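Local coordinates for E2A dna-binding protein (PDB 2WB0) that binds single-stranded DNA and, by forming multimers, unwinds the template without ATP during the elongation phase of viral strand-displacement replication, at residues A30-L35 and E40-V45; S63-V68 and R222-S227. All blocks are in the same frame, centred on the assembly; numbering follows the deposited sequence.

Contact 1 of 2, residues A30-L35 and E40-V45; sequences ANFKLL and EALAAV
Phe32 sets the CD1, CE1 and CZ side of its ring obliquely against Ala41 and Leu42, two consecutive residues in the first turn of helix 40-53. The backbone of its own segment has just left helix 26-31 at this residue, and the CA atoms of Phe32 and Ala41 stand 7.1 Å apart, a gap that the aromatic side chain bridges. From CA the CB of Phe32 points toward helix 40-53, and CG lies anti to the backbone N (chi1 -175°), which carries the ring out from the main chain into the interior. Beyond CG, the contact runs along the CD1-CE1-CZ side of the ring. Its CD1 corner reaches the methyl of Ala41, with CD1 of Phe32 4.0 Å from CB of Ala41. One atom farther on, CE1 of Phe32 lies 4.0 Å from CG of Leu42, at the fork of the leucine. At the tip, CZ of Phe32 is 4.2 Å from both CD1 and CD2 of Leu42, so CZ faces the branched end of the leucine; the two side chains cross at about a right angle. Above one face of the Phe32 ring, toward the rim, sits the backbone N of Leu34, 3.4 Å from the plane, where the chain curls back over its own phenylalanine. Gln38 ties this turn down through hydrogen bonds to Asn31 O, Lys33 N and Leu35 N. Ala15 and Met19 of helix 7-21 also touch the Phe32 ring, while Leu75 and Leu79 of helix 64-83 pack on Leu42. The arrangement is that of a helix-loop-helix connection whose first loop residue plugs into the hydrophobic core of the all-alpha domain.

Contact 2 of 2, residues S63-V68 and R222-S227; sequences SNKTFV and RCECNS. With ZN (zinc ion), chain C.
A salt bridge at the protein surface, Lys65 with Glu224, joins the first turn of helix 64-83 to the cysteine-bearing loop that follows strand 216-220. The side chains reach toward each other, Lys65 with CG anti to its backbone N (chi1 174°) and an extended chain beyond, and Lys65 NZ donates to Glu224 OE2 at 2.8 Å, on the syn side of the carboxylate and 30° out of its plane. Lys65 NZ also pairs with Asp295, so one ammonium group serves two acids and probably eases the closeness of their like charges. A water 2.7 Å from Thr66 OG1 donates a weak hydrogen bond to Glu224 OE2, a further bridge between the segments. In sequence, Glu224 stands between two zinc ligands: Cys223 SG and Cys225 SG each bind the zinc ion, and Cys277 and Cys294 complete the four-cysteine site. The loop is braced from within, since Cys223 N donates to Asn226 OD1 at 3.0 Å and a type I turn runs from Glu224 to Ser227. On the helix side, Ser63 occupies the N-cap position and shares backbone hydrogen bonds with Lys297 of strand 297-299. Phe67 packs on Leu50 of helix 40-53 and on Ala306 and Met309 of helix 300-315.

In the fold
Along the chain the two contacts come one after the other, 30-35 with 40-45 first, and they lie about 16 Å apart centre to centre. Contact 1 is local, with four residues between its segments, its centre about 22 Å from that of the chain. Contact 2 spans 153 intervening residues and sits nearer the middle, its centre about 9 Å from it. Helices 40-53 and 64-83, consecutive in sequence, connect them: Ala43 O meets Val68 CG1 at 3.4 Å, so the two contacts touch directly. Contact 1 thus belongs to the buried packing of the all-alpha domain, whereas contact 2 ties that domain by surface charges to the second zinc site, joining helical and zinc-binding parts of the DNA-binding fragment.

Contact 1 of 2, residues A30-L35 and E40-V45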
ATOM      1  N   ALA A  30      -9.217  26.990  -8.892  1.00 27.75           N
ATOM      2  CA  ALA A  30      -9.767  28.152  -8.165  1.00 27.98           C
ATOM      3  C   ALA A  30      -9.839  27.802  -6.689  1.00 28.36           C
ATOM      4  O   ALA A  30      -9.511  28.617  -5.808  1.00 28.92           O
ATOM      5  CB  ALA A  30     -11.198  28.448  -8.671  1.00 28.66           C
ATOM      6  N   ASN A  31     -10.280  26.568  -6.427  1.00 27.27           N
ATOM      7  CA  ASN A  31     -10.560  26.152  -5.071  1.00 26.43           C
ATOM      8  C   ASN A  31      -9.383  25.582  -4.321  1.00 25.15           C
ATOM      9  O   ASN A  31      -9.471  25.422  -3.115  1.00 24.49           O
ATOM     10  CB  ASN A  31     -11.741  25.208  -5.059  1.00 27.46           C
ATOM     11  CG  ASN A  31     -13.001  25.897  -5.502  1.00 31.59           C
ATOM     12  OD1 ASN A  31     -13.794  25.347  -6.290  1.00 35.99           O
ATOM     13  ND2 ASN A  31     -13.183  27.137  -5.034  1.00 30.99           N
ATOM     14  N   PHE A  32      -8.272  25.296  -5.005  1.00 23.50           N
ATOM     15  CA  PHE A  32      -7.119  24.729  -4.300  1.00 22.18           C
ATOM     16  C   PHE A  32      -6.510  25.711  -3.266  1.00 21.98           C
ATOM     17  O   PHE A  32      -6.258  26.890  -3.584  1.00 21.26           O
ATOM     18  CB  PHE A  32      -6.062  24.329  -5.336  1.00 22.02           C
ATOM     19  CG  PHE A  32      -4.898  23.625  -4.753  1.00 22.02           C
ATOM     20  CD1 PHE A  32      -4.989  22.250  -4.453  1.00 19.23           C
ATOM     21  CD2 PHE A  32      -3.711  24.299  -4.504  1.00 19.95           C
ATOM     22  CE1 PHE A  32      -3.907  21.584  -3.895  1.00 19.81           C
ATOM     23  CE2 PHE A  32      -2.610  23.640  -3.966  1.00 16.90           C
ATOM     24  CZ  PHE A  32      -2.705  22.277  -3.660  1.00 23.12           C
ATOM     25  N   LYS A  33      -6.211  25.226  -2.065  1.00 19.59           N
ATOM     26  CA  LYS A  33      -5.702  26.045  -0.943  1.00 20.80           C
ATOM     27  C   LYS A  33      -4.570  25.328  -0.222  1.00 18.89           C
ATOM     28  O   LYS A  33      -4.250  25.635   0.930  1.00 20.17           O
ATOM     29  CB  LYS A  33      -6.829  26.369   0.077  1.00 20.54           C
ATOM     30  CG  LYS A  33      -7.962  27.281  -0.416  1.00 20.29           C
ATOM     31  CD  LYS A  33      -7.458  28.667  -0.968  1.00 22.50           C
ATOM     32  CE  LYS A  33      -8.672  29.558  -1.391  1.00 22.21           C
ATOM     33  NZ  LYS A  33      -8.176  31.021  -1.776  1.00 24.49           N
ATOM     34  N   LEU A  34      -3.918  24.394  -0.918  1.00 19.20           N
ATOM     35  CA  LEU A  34      -2.798  23.652  -0.349  1.00 17.18           C
ATOM     36  C   LEU A  34      -3.170  22.957   0.975  1.00 16.15           C
ATOM     37  O   LEU A  34      -2.341  22.780   1.828  1.00 15.35           O
ATOM     38  CB  LEU A  34      -1.638  24.614  -0.142  1.00 19.19           C
ATOM     39  CG  LEU A  34      -0.194  24.298  -0.503  1.00 21.51           C
ATOM     40  CD1 LEU A  34       0.851  24.766   0.592  1.00 23.42           C
ATOM     41  CD2 LEU A  34       0.119  22.968  -1.144  1.00 21.33           C
ATOM     42  N   LEU A  35      -4.430  22.576   1.144  1.00 14.33           N
ATOM     43  CA  LEU A  35      -4.857  21.956   2.376  1.00 15.69           C
ATOM     44  C   LEU A  35      -4.666  20.442   2.298  1.00 16.71           C
ATOM     45  O   LEU A  35      -4.667  19.891   1.203  1.00 17.55           O
ATOM     46  CB  LEU A  35      -6.340  22.236   2.560  1.00 15.42           C
ATOM     47  CG  LEU A  35      -6.859  23.396   3.444  1.00 21.78           C
ATOM     48  CD1 LEU A  35      -5.915  24.163   4.310  1.00 19.70           C
ATOM     49  CD2 LEU A  35      -7.964  24.194   2.873  1.00 21.62           C
ATOM     50  N   GLU A  40      -7.100  16.010  -5.268  1.00 21.57           N
ATOM     51  CA  GLU A  40      -7.678  15.914  -6.614  1.00 22.29           C
ATOM     52  C   GLU A  40      -6.969  16.772  -7.645  1.00 22.00           C
ATOM     53  O   GLU A  40      -6.652  16.282  -8.731  1.00 20.33           O
ATOM     54  CB  GLU A  40      -9.164  16.229  -6.630  1.00 23.55           C
ATOM     55  CG  GLU A  40      -9.799  16.016  -8.033  1.00 26.32           C
ATOM     56  CD  GLU A  40     -11.331  16.073  -8.049  1.00 33.31           C
ATOM     57  OE1 GLU A  40     -11.910  15.799  -9.144  1.00 36.01           O
ATOM     58  OE2 GLU A  40     -11.968  16.416  -7.012  1.00 30.75           O
ATOM     59  N   ALA A  41      -6.722  18.042  -7.337  1.00 20.87           N
ATOM     60  CA  ALA A  41      -6.013  18.915  -8.309  1.00 19.89           C
ATOM     61  C   ALA A  41      -4.549  18.464  -8.617  1.00 19.84           C
ATOM     62  O   ALA A  41      -4.059  18.577  -9.743  1.00 20.94           O
ATOM     63  CB  ALA A  41      -6.062  20.367  -7.847  1.00 18.70           C
ATOM     64  N   LEU A  42      -3.887  17.887  -7.638  1.00 18.90           N
ATOM     65  CA  LEU A  42      -2.546  17.427  -7.813  1.00 19.50           C
ATOM     66  C   LEU A  42      -2.564  16.074  -8.566  1.00 19.66           C
ATOM     67  O   LEU A  42      -1.685  15.796  -9.409  1.00 17.17           O
ATOM     68  CB  LEU A  42      -1.848  17.316  -6.459  1.00 18.48           C
ATOM     69  CG  LEU A  42      -1.869  18.626  -5.677  1.00 20.99           C
ATOM     70  CD1 LEU A  42      -1.159  18.485  -4.340  1.00 16.67           C
ATOM     71  CD2 LEU A  42      -1.135  19.687  -6.552  1.00 21.98           C
ATOM     72  N   ALA A  43      -3.566  15.263  -8.294  1.00 20.75           N
ATOM     73  CA  ALA A  43      -3.747  14.031  -9.063  1.00 21.39           C
ATOM     74  C   ALA A  43      -4.040  14.374 -10.557  1.00 22.54           C
ATOM     75  O   ALA A  43      -3.589  13.664 -11.465  1.00 20.43           O
ATOM     76  CB  ALA A  43      -4.899  13.227  -8.470  1.00 21.85           C
ATOM     77  N   ALA A  44      -4.777  15.464 -10.791  1.00 22.19           N
ATOM     78  CA  ALA A  44      -5.080  15.918 -12.172  1.00 22.54           C
ATOM     79  C   ALA A  44      -3.808  16.395 -12.899  1.00 22.65           C
ATOM     80  O   ALA A  44      -3.618  16.121 -14.093  1.00 21.98           O
ATOM     81  CB  ALA A  44      -6.167  16.966 -12.163  1.00 23.95           C
ATOM     82  N   VAL A  45      -2.893  17.033 -12.173  1.00 20.77           N
ATOM     83  CA  VAL A  45      -1.569  17.283 -12.724  1.00 20.90           C
ATOM     84  C   VAL A  45      -0.879  15.968 -13.182  1.00 21.67           C
ATOM     85  O   VAL A  45      -0.389  15.811 -14.357  1.00 20.64           O
ATOM     86  CB  VAL A  45      -0.681  18.031 -11.704  1.00 19.67           C
ATOM     87  CG1 VAL A  45       0.742  18.106 -12.178  1.00 19.71           C
ATOM     88  CG2 VAL A  45      -1.266  19.468 -11.444  1.00 21.44           C
TER

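Contact 2 of 2, residues S63-V68 and R222-S227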
ATOM      1  N   SER A  63      -5.431  -0.286  -9.868  1.00 14.21           N
ATOM      2  CA  SER A  63      -6.449   0.453 -10.634  1.00 15.91           C
ATOM      3  C   SER A  63      -5.901   1.786 -11.060  1.00 16.18           C
ATOM      4  O   SER A  63      -5.026   2.368 -10.362  1.00 15.04           O
ATOM      5  CB  SER A  63      -7.712   0.654  -9.845  1.00 17.29           C
ATOM      6  OG  SER A  63      -7.588   1.741  -9.007  1.00 18.59           O
ATOM      7  N   ASN A  64      -6.342   2.262 -12.216  1.00 14.08           N
ATOM      8  CA  ASN A  64      -5.844   3.571 -12.736  1.00 14.68           C
ATOM      9  C   ASN A  64      -6.041   4.697 -11.737  1.00 13.29           C
ATOM     10  O   ASN A  64      -5.163   5.525 -11.529  1.00 12.74           O
ATOM     11  CB  ASN A  64      -6.566   3.991 -14.049  1.00 15.53           C
ATOM     12  CG  ASN A  64      -6.275   3.025 -15.248  1.00 21.53           C
ATOM     13  OD1 ASN A  64      -5.224   2.422 -15.324  1.00 21.72           O
ATOM     14  ND2 ASN A  64      -7.257   2.907 -16.196  1.00 25.88           N
ATOM     15  N   LYS A  65      -7.191   4.696 -11.090  1.00 14.37           N
ATOM     16  CA  LYS A  65      -7.550   5.714 -10.116  1.00 14.75           C
ATOM     17  C   LYS A  65      -6.603   5.674  -8.948  1.00 15.41           C
ATOM     18  O   LYS A  65      -6.125   6.737  -8.493  1.00 16.50           O
ATOM     19  CB  LYS A  65      -8.983   5.467  -9.611  1.00 16.08           C
ATOM     20  CG  LYS A  65      -9.388   6.407  -8.477  1.00 22.29           C
ATOM     21  CD  LYS A  65     -10.771   5.940  -7.939  1.00 24.47           C
ATOM     22  CE  LYS A  65     -10.986   6.261  -6.467  1.00 33.21           C
ATOM     23  NZ  LYS A  65     -12.306   5.679  -5.960  1.00 37.09           N
ATOM     24  N   THR A  66      -6.304   4.459  -8.455  1.00 15.60           N
ATOM     25  CA  THR A  66      -5.444   4.363  -7.294  1.00 14.77           C
ATOM     26  C   THR A  66      -4.036   4.793  -7.684  1.00 15.13           C
ATOM     27  O   THR A  66      -3.393   5.439  -6.900  1.00 15.34           O
ATOM     28  CB  THR A  66      -5.368   2.956  -6.687  1.00 14.62           C
ATOM     29  OG1 THR A  66      -6.704   2.498  -6.382  1.00 15.16           O
ATOM     30  CG2 THR A  66      -4.558   3.017  -5.354  1.00 12.27           C
ATOM     31  N   PHE A  67      -3.555   4.413  -8.868  1.00 13.69           N
ATOM     32  CA  PHE A  67      -2.203   4.829  -9.259  1.00 14.36           C
ATOM     33  C   PHE A  67      -2.077   6.406  -9.260  1.00 16.10           C
ATOM     34  O   PHE A  67      -1.131   7.017  -8.672  1.00 15.31           O
ATOM     35  CB  PHE A  67      -1.841   4.245 -10.644  1.00 14.14           C
ATOM     36  CG  PHE A  67      -0.453   4.556 -11.061  1.00 14.55           C
ATOM     37  CD1 PHE A  67       0.603   3.889 -10.465  1.00 14.19           C
ATOM     38  CD2 PHE A  67      -0.200   5.558 -12.007  1.00 16.52           C
ATOM     39  CE1 PHE A  67       1.949   4.160 -10.793  1.00 16.56           C
ATOM     40  CE2 PHE A  67       1.099   5.812 -12.381  1.00 17.86           C
ATOM     41  CZ  PHE A  67       2.201   5.134 -11.713  1.00 16.62           C
ATOM     42  N   VAL A  68      -3.030   7.052  -9.903  1.00 17.00           N
ATOM     43  CA  VAL A  68      -3.031   8.521  -9.996  1.00 18.39           C
ATOM     44  C   VAL A  68      -3.191   9.210  -8.636  1.00 18.52           C
ATOM     45  O   VAL A  68      -2.568  10.273  -8.347  1.00 18.21           O
ATOM     46  CB  VAL A  68      -4.149   8.954 -10.999  1.00 19.31           C
ATOM     47  CG1 VAL A  68      -4.408  10.425 -10.910  1.00 24.21           C
ATOM     48  CG2 VAL A  68      -3.740   8.533 -12.396  1.00 19.24           C
ATOM     49  N   ARG A 222      -3.002   4.144   4.451  1.00 13.66           N
ATOM     50  CA  ARG A 222      -4.374   4.641   4.322  1.00 13.66           C
ATOM     51  C   ARG A 222      -4.979   4.304   3.001  1.00 14.88           C
ATOM     52  O   ARG A 222      -4.342   4.457   1.951  1.00 13.68           O
ATOM     53  CB  ARG A 222      -4.404   6.186   4.436  1.00 14.56           C
ATOM     54  CG  ARG A 222      -3.606   6.669   5.667  1.00 17.96           C
ATOM     55  CD  ARG A 222      -3.796   8.178   5.952  1.00 15.52           C
ATOM     56  NE  ARG A 222      -3.429   9.118   4.886  1.00 18.07           N
ATOM     57  CZ  ARG A 222      -2.482  10.049   4.980  1.00 18.58           C
ATOM     58  NH1 ARG A 222      -1.619  10.097   6.034  1.00 16.81           N
ATOM     59  NH2 ARG A 222      -2.324  10.885   3.934  1.00 17.34           N
ATOM     60  N   CYS A 223      -6.207   3.822   3.048  1.00 15.03           N
ATOM     61  CA  CYS A 223      -6.989   3.648   1.840  1.00 14.81           C
ATOM     62  C   CYS A 223      -7.977   4.855   1.869  1.00 16.77           C
ATOM     63  O   CYS A 223      -7.705   5.831   2.528  1.00 18.10           O
ATOM     64  CB  CYS A 223      -7.673   2.296   1.786  1.00 16.12           C
ATOM     65  SG  CYS A 223      -8.886   2.067   3.134  1.00 14.23           S
ATOM     66  N   GLU A 224      -9.090   4.812   1.147  1.00 17.40           N
ATOM     67  CA  GLU A 224     -10.062   5.920   1.187  1.00 20.16           C
ATOM     68  C   GLU A 224     -10.732   5.983   2.526  1.00 18.81           C
ATOM     69  O   GLU A 224     -11.013   7.081   3.034  1.00 17.47           O
ATOM     70  CB  GLU A 224     -11.152   5.661   0.143  1.00 21.64           C
ATOM     71  CG  GLU A 224     -10.554   5.649  -1.250  1.00 29.30           C
ATOM     72  CD  GLU A 224     -11.603   5.449  -2.397  1.00 41.94           C
ATOM     73  OE1 GLU A 224     -12.805   5.842  -2.212  1.00 44.13           O
ATOM     74  OE2 GLU A 224     -11.194   4.872  -3.464  1.00 44.61           O
ATOM     75  N   CYS A 225     -10.942   4.797   3.142  1.00 17.24           N
ATOM     76  CA  CYS A 225     -11.691   4.733   4.385  1.00 17.58           C
ATOM     77  C   CYS A 225     -11.063   5.495   5.545  1.00 18.91           C
ATOM     78  O   CYS A 225     -11.804   6.039   6.363  1.00 20.05           O
ATOM     79  CB  CYS A 225     -11.954   3.261   4.816  1.00 16.25           C
ATOM     80  SG  CYS A 225     -12.661   2.228   3.476  1.00 17.28           S
ATOM     81  N   ASN A 226      -9.727   5.470   5.683  1.00 16.89           N
ATOM     82  CA  ASN A 226      -9.082   6.251   6.716  1.00 18.53           C
ATOM     83  C   ASN A 226      -8.139   7.289   6.144  1.00 19.42           C
ATOM     84  O   ASN A 226      -7.082   7.546   6.734  1.00 17.38           O
ATOM     85  CB  ASN A 226      -8.314   5.338   7.714  1.00 17.53           C
ATOM     86  CG  ASN A 226      -7.303   4.418   7.010  1.00 17.51           C
ATOM     87  OD1 ASN A 226      -7.282   4.285   5.793  1.00 13.31           O
ATOM     88  ND2 ASN A 226      -6.514   3.741   7.804  1.00 16.24           N
ATOM     89  N   SER A 227      -8.468   7.839   4.999  1.00 20.88           N
ATOM     90  CA  SER A 227      -7.543   8.854   4.427  1.00 26.07           C
ATOM     91  C   SER A 227      -7.532  10.126   5.295  1.00 27.10           C
ATOM     92  O   SER A 227      -6.503  10.826   5.328  1.00 27.00           O
ATOM     93  CB  SER A 227      -7.809   9.211   2.953  1.00 26.15           C
ATOM     94  OG  SER A 227      -9.151   9.633   2.886  1.00 36.16           O
TER
HETATM   95 ZN    ZN C 602     -10.926   1.325   2.177  1.00 16.17          ZN
HETATM   96  O   HOH W   1      -8.620   4.189  -5.595  1.00 31.79           O